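Local coordinates for protein C-domain type II peptide synthetase (Streptomyces globisporus, PDB 4ZNM) that is a stand-alone condensation-domain protein of the nonribosomal peptide synthetase family, with a two-lobed alpha/beta fold, at residues His157-Asp161 / Val307-Ile311; Ala160-Ala164 / Gly296-Asn300. All coordinates share one frame. Numbering follows the deposited sequence.

Overall arrangement
Both contacts start where strand 148-156 runs out and helix 162-180 begins, the region of the HHxxxD signature of condensation domains. The chain then runs on for 131 residues, rather more than half of them helical and ending with strand 288-295, before a long loop returns to the same place. Early in that loop, 296-300 meets the first turn of the helix in interaction 2; farther on, 307-311 packs beside 157-161 in interaction 1, just before strand 312-319. Interaction 2 is thus nested inside interaction 1, apart from the shared A160 and D161. Their centres lie about 7 Å apart, with D161 at the junction, and together they bind both ends of the loop to one strand-to-helix turn.

Interaction 1: His157-Asp161 / Val307-Ile311; sequences HTAAD and VGSFI
Segment 157-161 makes a tight turn, helical-like in phi/psi from H157 to A159 and extended at A160 and D161, and lies beside 307-311, which is extended through S309 before kinking at F310. The A160 and G308 CA atoms come closest, 4.4 Å apart. D161, chi1 p, carries most of the polar bonding: its N donates to G308 O (3.2 Å) and its OD2 accepts from F310 N (2.8 Å). D161 OD1 lies 3.2 Å from G308 O, two acceptors side by side, but is satisfied by A164 N and R298. H157, chi1 t, turns back so that ND1 donates to A160 O at 2.8 Å. Two waters fill the gap: one donates to T158 O (2.7 Å), which also accepts from Q24 NE2, and accepts from S309 N (2.8 Å); the other donates to H157 O (2.7 Å) and lies 3.2 Å from S309 OG. G308 CA sits 3.1 Å from A159 O in a CA-H...O contact. For D161, which with H156 and H157 forms the HHxxxD signature of condensation domains, the bonding is consistent with a structural part, its carboxylate taken up by two backbone N-H groups, the R298 guanidinium and a water.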
ATOM      1  N   HIS A 157      -4.149   1.421   9.130  1.00 19.28           N
ATOM      2  CA  HIS A 157      -4.300   1.023   7.738  1.00 19.04           C
ATOM      3  C   HIS A 157      -5.675   0.394   7.459  1.00 20.81           C
ATOM      4  O   HIS A 157      -6.020   0.110   6.295  1.00 22.94           O
ATOM      5  CB  HIS A 157      -3.123   0.109   7.407  1.00 22.12           C
ATOM      6  CG  HIS A 157      -2.888  -0.114   5.938  1.00 23.13           C
ATOM      7  ND1 HIS A 157      -3.512   0.610   4.940  1.00 26.07           N
ATOM      8  CD2 HIS A 157      -2.088  -1.001   5.308  1.00 27.57           C
ATOM      9  CE1 HIS A 157      -3.103   0.178   3.763  1.00 26.76           C
ATOM     10  NE2 HIS A 157      -2.240  -0.803   3.956  1.00 28.70           N
ATOM     11  N   THR A 158      -6.471   0.185   8.520  1.00 19.08           N
ATOM     12  CA  THR A 158      -7.906  -0.093   8.343  1.00 21.44           C
ATOM     13  C   THR A 158      -8.670   1.178   7.977  1.00 21.94           C
ATOM     14  O   THR A 158      -9.776   1.104   7.445  1.00 21.73           O
ATOM     15  CB  THR A 158      -8.581  -0.698   9.638  1.00 20.43           C
ATOM     16  OG1 THR A 158      -8.391   0.198  10.749  1.00 23.43           O
ATOM     17  CG2 THR A 158      -8.038  -2.091   9.978  1.00 17.97           C
ATOM     18  N   ALA A 159      -8.062   2.338   8.248  1.00 18.95           N
ATOM     19  CA  ALA A 159      -8.700   3.635   8.088  1.00 21.03           C
ATOM     20  C   ALA A 159      -8.243   4.386   6.827  1.00 20.74           C
ATOM     21  O   ALA A 159      -8.924   5.283   6.384  1.00 24.23           O
ATOM     22  CB  ALA A 159      -8.412   4.501   9.321  1.00 22.42           C
ATOM     23  N   ALA A 160      -7.080   4.042   6.282  1.00 16.68           N
ATOM     24  CA  ALA A 160      -6.483   4.791   5.179  1.00 19.20           C
ATOM     25  C   ALA A 160      -5.568   3.919   4.370  1.00 16.43           C
ATOM     26  O   ALA A 160      -4.809   3.131   4.919  1.00 19.65           O
ATOM     27  CB  ALA A 160      -5.701   6.017   5.734  1.00 22.82           C
ATOM     28  N   ASP A 161      -5.670   4.038   3.054  1.00 17.84           N
ATOM     29  CA  ASP A 161      -4.686   3.496   2.128  1.00 19.84           C
ATOM     30  C   ASP A 161      -3.779   4.618   1.543  1.00 21.79           C
ATOM     31  O   ASP A 161      -3.846   5.771   1.984  1.00 20.12           O
ATOM     32  CB  ASP A 161      -5.395   2.711   1.006  1.00 17.94           C
ATOM     33  CG  ASP A 161      -6.478   3.538   0.250  1.00 20.20           C
ATOM     34  OD1 ASP A 161      -6.455   4.798   0.273  1.00 21.51           O
ATOM     35  OD2 ASP A 161      -7.341   2.891  -0.419  1.00 22.65           O
ATOM     36  N   VAL A 307     -11.410   9.599   2.453  1.00 22.79           N
ATOM     37  CA  VAL A 307     -10.459   8.864   3.295  1.00 21.73           C
ATOM     38  C   VAL A 307     -11.076   7.551   3.732  1.00 21.78           C
ATOM     39  O   VAL A 307     -12.209   7.476   4.250  1.00 21.57           O
ATOM     40  CB  VAL A 307      -9.999   9.739   4.482  1.00 21.83           C
ATOM     41  CG1 VAL A 307      -9.113   8.958   5.471  1.00 20.84           C
ATOM     42  CG2 VAL A 307      -9.256  10.963   3.957  1.00 24.32           C
ATOM     43  N   GLY A 308     -10.316   6.498   3.474  1.00 21.96           N
ATOM     44  CA  GLY A 308     -10.684   5.136   3.805  1.00 19.80           C
ATOM     45  C   GLY A 308      -9.672   4.180   3.169  1.00 20.96           C
ATOM     46  O   GLY A 308      -8.775   4.609   2.449  1.00 21.63           O
ATOM     47  N   SER A 309      -9.812   2.893   3.413  1.00 24.48           N
ATOM     48  CA  SER A 309      -8.970   1.903   2.746  1.00 22.26           C
ATOM     49  C   SER A 309      -9.807   1.128   1.720  1.00 23.71           C
ATOM     50  O   SER A 309     -10.625   0.265   2.050  1.00 21.20           O
ATOM     51  CB  SER A 309      -8.323   0.992   3.784  1.00 31.04           C
ATOM     52  OG  SER A 309      -7.392   0.147   3.155  1.00 39.69           O
ATOM     53  N   PHE A 310      -9.566   1.454   0.455  1.00 21.49           N
ATOM     54  CA  PHE A 310     -10.345   0.972  -0.679  1.00 23.06           C
ATOM     55  C   PHE A 310      -9.712  -0.202  -1.398  1.00 25.68           C
ATOM     56  O   PHE A 310     -10.328  -0.779  -2.277  1.00 24.92           O
ATOM     57  CB  PHE A 310     -10.526   2.128  -1.695  1.00 21.55           C
ATOM     58  CG  PHE A 310     -11.521   3.160  -1.258  1.00 25.14           C
ATOM     59  CD1 PHE A 310     -11.259   3.983  -0.185  1.00 24.49           C
ATOM     60  CD2 PHE A 310     -12.708   3.327  -1.941  1.00 28.29           C
ATOM     61  CE1 PHE A 310     -12.169   4.944   0.214  1.00 23.41           C
ATOM     62  CE2 PHE A 310     -13.617   4.279  -1.544  1.00 27.74           C
ATOM     63  CZ  PHE A 310     -13.354   5.083  -0.465  1.00 25.65           C
ATOM     64  N   ILE A 311      -8.455  -0.515  -1.097  1.00 21.78           N
ATOM     65  CA  ILE A 311      -7.708  -1.403  -1.974  1.00 19.90           C
ATOM     66  C   ILE A 311      -8.332  -2.805  -1.963  1.00 20.45           C
ATOM     67  O   ILE A 311      -8.987  -3.200  -0.992  1.00 22.66           O
ATOM     68  CB  ILE A 311      -6.223  -1.451  -1.603  1.00 21.10           C
ATOM     69  CG1 ILE A 311      -6.027  -1.854  -0.145  1.00 27.39           C
ATOM     70  CG2 ILE A 311      -5.561  -0.096  -1.935  1.00 24.07           C
ATOM     71  CD1 ILE A 311      -4.540  -1.953   0.250  1.00 32.58           C
TER
HETATM   72  O   HOH W   1      -5.634  -2.069   4.671  1.00 27.21           O
HETATM   73  O   HOH W   2     -11.441   2.148   5.574  1.00 23.96           O

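Interaction 2: Ala160-Ala164 / Gly296-Asn300; sequences ADAWA and GGRNN
One long side chain makes most of this contact: R298 (chi1 m, chi2 and chi3 t) reaches from the irregular segment 296-300 to the first turn of the helix that starts at A162. The backbones stay apart, the nearest CA atoms, of W163 and G296, being 8.1 Å from each other; G297 takes a positive phi just before the arginine. Charge pairing comes first: R298 NH2 donates to D161 OD1 at 3.0 Å, a salt bridge lying near the guanidinium plane. The same OD1 accepts from A164 N at 3.0 Å, so D161 is both N-cap and counter-ion. A water extends the polar network, donating to D161 OD2, which also accepts from F310 N, and to G296 O (2.7 Å each) and accepting from R298 NE (3.0 Å). Contacts with the indole come next. R298 CD lies over the face of the five-membered ring of W163 (chi1 t), 3.7 Å from its centroid in a CH-pi contact, and W163 CD1 sits over the guanidinium face, 3.2 Å from R298 CZ. R298 NH1 also bonds T306 O, and F310 adds a cation-pi contact, so the arginine ties its own loop, between strands 288-295 and 312-319, to the N-terminus of helix 162-180.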
ATOM      1  N   ALA A 160      -7.080   4.042   6.282  1.00 16.68           N
ATOM      2  CA  ALA A 160      -6.483   4.791   5.179  1.00 19.20           C
ATOM      3  C   ALA A 160      -5.568   3.919   4.370  1.00 16.43           C
ATOM      4  O   ALA A 160      -4.809   3.131   4.919  1.00 19.65           O
ATOM      5  CB  ALA A 160      -5.701   6.017   5.734  1.00 22.82           C
ATOM      6  N   ASP A 161      -5.670   4.038   3.054  1.00 17.84           N
ATOM      7  CA  ASP A 161      -4.686   3.496   2.128  1.00 19.84           C
ATOM      8  C   ASP A 161      -3.779   4.618   1.543  1.00 21.79           C
ATOM      9  O   ASP A 161      -3.846   5.771   1.984  1.00 20.12           O
ATOM     10  CB  ASP A 161      -5.395   2.711   1.006  1.00 17.94           C
ATOM     11  CG  ASP A 161      -6.478   3.538   0.250  1.00 20.20           C
ATOM     12  OD1 ASP A 161      -6.455   4.798   0.273  1.00 21.51           O
ATOM     13  OD2 ASP A 161      -7.341   2.891  -0.419  1.00 22.65           O
ATOM     14  N   ALA A 162      -2.907   4.271   0.596  1.00 18.03           N
ATOM     15  CA  ALA A 162      -1.937   5.249   0.068  1.00 19.71           C
ATOM     16  C   ALA A 162      -2.641   6.464  -0.524  1.00 20.49           C
ATOM     17  O   ALA A 162      -2.262   7.609  -0.253  1.00 23.77           O
ATOM     18  CB  ALA A 162      -1.018   4.607  -0.946  1.00 21.51           C
ATOM     19  N   TRP A 163      -3.707   6.233  -1.270  1.00 21.40           N
ATOM     20  CA  TRP A 163      -4.444   7.334  -1.901  1.00 20.00           C
ATOM     21  C   TRP A 163      -5.037   8.237  -0.823  1.00 22.84           C
ATOM     22  O   TRP A 163      -4.975   9.482  -0.908  1.00 22.13           O
ATOM     23  CB  TRP A 163      -5.535   6.778  -2.842  1.00 20.62           C
ATOM     24  CG  TRP A 163      -6.403   7.808  -3.513  1.00 29.99           C
ATOM     25  CD1 TRP A 163      -7.335   8.585  -2.927  1.00 34.49           C
ATOM     26  CD2 TRP A 163      -6.444   8.122  -4.913  1.00 62.53           C
ATOM     27  NE1 TRP A 163      -7.949   9.375  -3.857  1.00 43.66           N
ATOM     28  CE2 TRP A 163      -7.421   9.113  -5.085  1.00 64.94           C
ATOM     29  CE3 TRP A 163      -5.738   7.672  -6.028  1.00 95.36           C
ATOM     30  CZ2 TRP A 163      -7.722   9.660  -6.329  1.00 84.25           C
ATOM     31  CZ3 TRP A 163      -6.032   8.218  -7.264  1.00 99.12           C
ATOM     32  CH2 TRP A 163      -7.016   9.205  -7.404  1.00 96.20           C
ATOM     33  N   ALA A 164      -5.553   7.621   0.233  1.00 19.09           N
ATOM     34  CA  ALA A 164      -6.106   8.387   1.353  1.00 18.23           C
ATOM     35  C   ALA A 164      -5.059   9.260   2.026  1.00 17.54           C
ATOM     36  O   ALA A 164      -5.376  10.349   2.482  1.00 18.55           O
ATOM     37  CB  ALA A 164      -6.743   7.446   2.405  1.00 25.00           C
ATOM     38  N   GLY A 296      -6.493  -0.428  -6.862  1.00 22.76           N
ATOM     39  CA  GLY A 296      -6.751   0.791  -6.111  1.00 25.99           C
ATOM     40  C   GLY A 296      -8.140   0.801  -5.460  1.00 25.76           C
ATOM     41  O   GLY A 296      -8.328   1.415  -4.408  1.00 25.34           O
ATOM     42  N   GLY A 297      -9.124   0.158  -6.096  1.00 25.96           N
ATOM     43  CA  GLY A 297     -10.471   0.039  -5.530  1.00 26.61           C
ATOM     44  C   GLY A 297     -11.279   1.339  -5.612  1.00 29.43           C
ATOM     45  O   GLY A 297     -12.338   1.465  -5.000  1.00 30.08           O
ATOM     46  N   ARG A 298     -10.763   2.299  -6.378  1.00 22.58           N
ATOM     47  CA  ARG A 298     -11.372   3.634  -6.538  1.00 27.85           C
ATOM     48  C   ARG A 298     -11.812   3.962  -7.963  1.00 35.84           C
ATOM     49  O   ARG A 298     -11.613   5.077  -8.462  1.00 36.77           O
ATOM     50  CB  ARG A 298     -10.389   4.690  -6.060  1.00 34.61           C
ATOM     51  CG  ARG A 298     -10.146   4.541  -4.552  1.00 37.00           C
ATOM     52  CD  ARG A 298      -9.211   5.568  -4.098  1.00 31.18           C
ATOM     53  NE  ARG A 298      -8.878   5.530  -2.679  1.00 26.86           N
ATOM     54  CZ  ARG A 298      -9.368   6.356  -1.756  1.00 26.56           C
ATOM     55  NH1 ARG A 298     -10.314   7.238  -2.052  1.00 22.50           N
ATOM     56  NH2 ARG A 298      -8.909   6.289  -0.519  1.00 25.30           N
ATOM     57  N   ASN A 299     -12.461   2.993  -8.586  1.00 44.50           N
ATOM     58  CA  ASN A 299     -13.050   3.178  -9.912  1.00 51.07           C
ATOM     59  C   ASN A 299     -14.120   4.279  -9.887  1.00 44.93           C
ATOM     60  O   ASN A 299     -14.263   5.036 -10.828  1.00 49.61           O
ATOM     61  CB  ASN A 299     -13.667   1.862 -10.386  1.00 64.58           C
ATOM     62  CG  ASN A 299     -12.771   0.670 -10.107  1.00 68.46           C
ATOM     63  OD1 ASN A 299     -12.449   0.364  -8.944  1.00 64.19           O
ATOM     64  ND2 ASN A 299     -12.362  -0.013 -11.167  1.00 77.95           N
ATOM     65  N   ASN A 300     -14.876   4.350  -8.798  1.00 39.72           N
ATOM     66  CA  ASN A 300     -15.988   5.289  -8.693  1.00 34.84           C
ATOM     67  C   ASN A 300     -15.500   6.660  -8.235  1.00 34.94           C
ATOM     68  O   ASN A 300     -15.190   6.848  -7.061  1.00 28.06           O
ATOM     69  CB  ASN A 300     -17.025   4.732  -7.726  1.00 41.11           C
ATOM     70  CG  ASN A 300     -18.270   5.564  -7.675  1.00 44.90           C
ATOM     71  OD1 ASN A 300     -18.269   6.723  -8.094  1.00 42.05           O
ATOM     72  ND2 ASN A 300     -19.354   4.980  -7.151  1.00 52.08           N
TER
HETATM   73  O   HOH W   3      -6.937   3.233  -3.031  1.00 23.40           O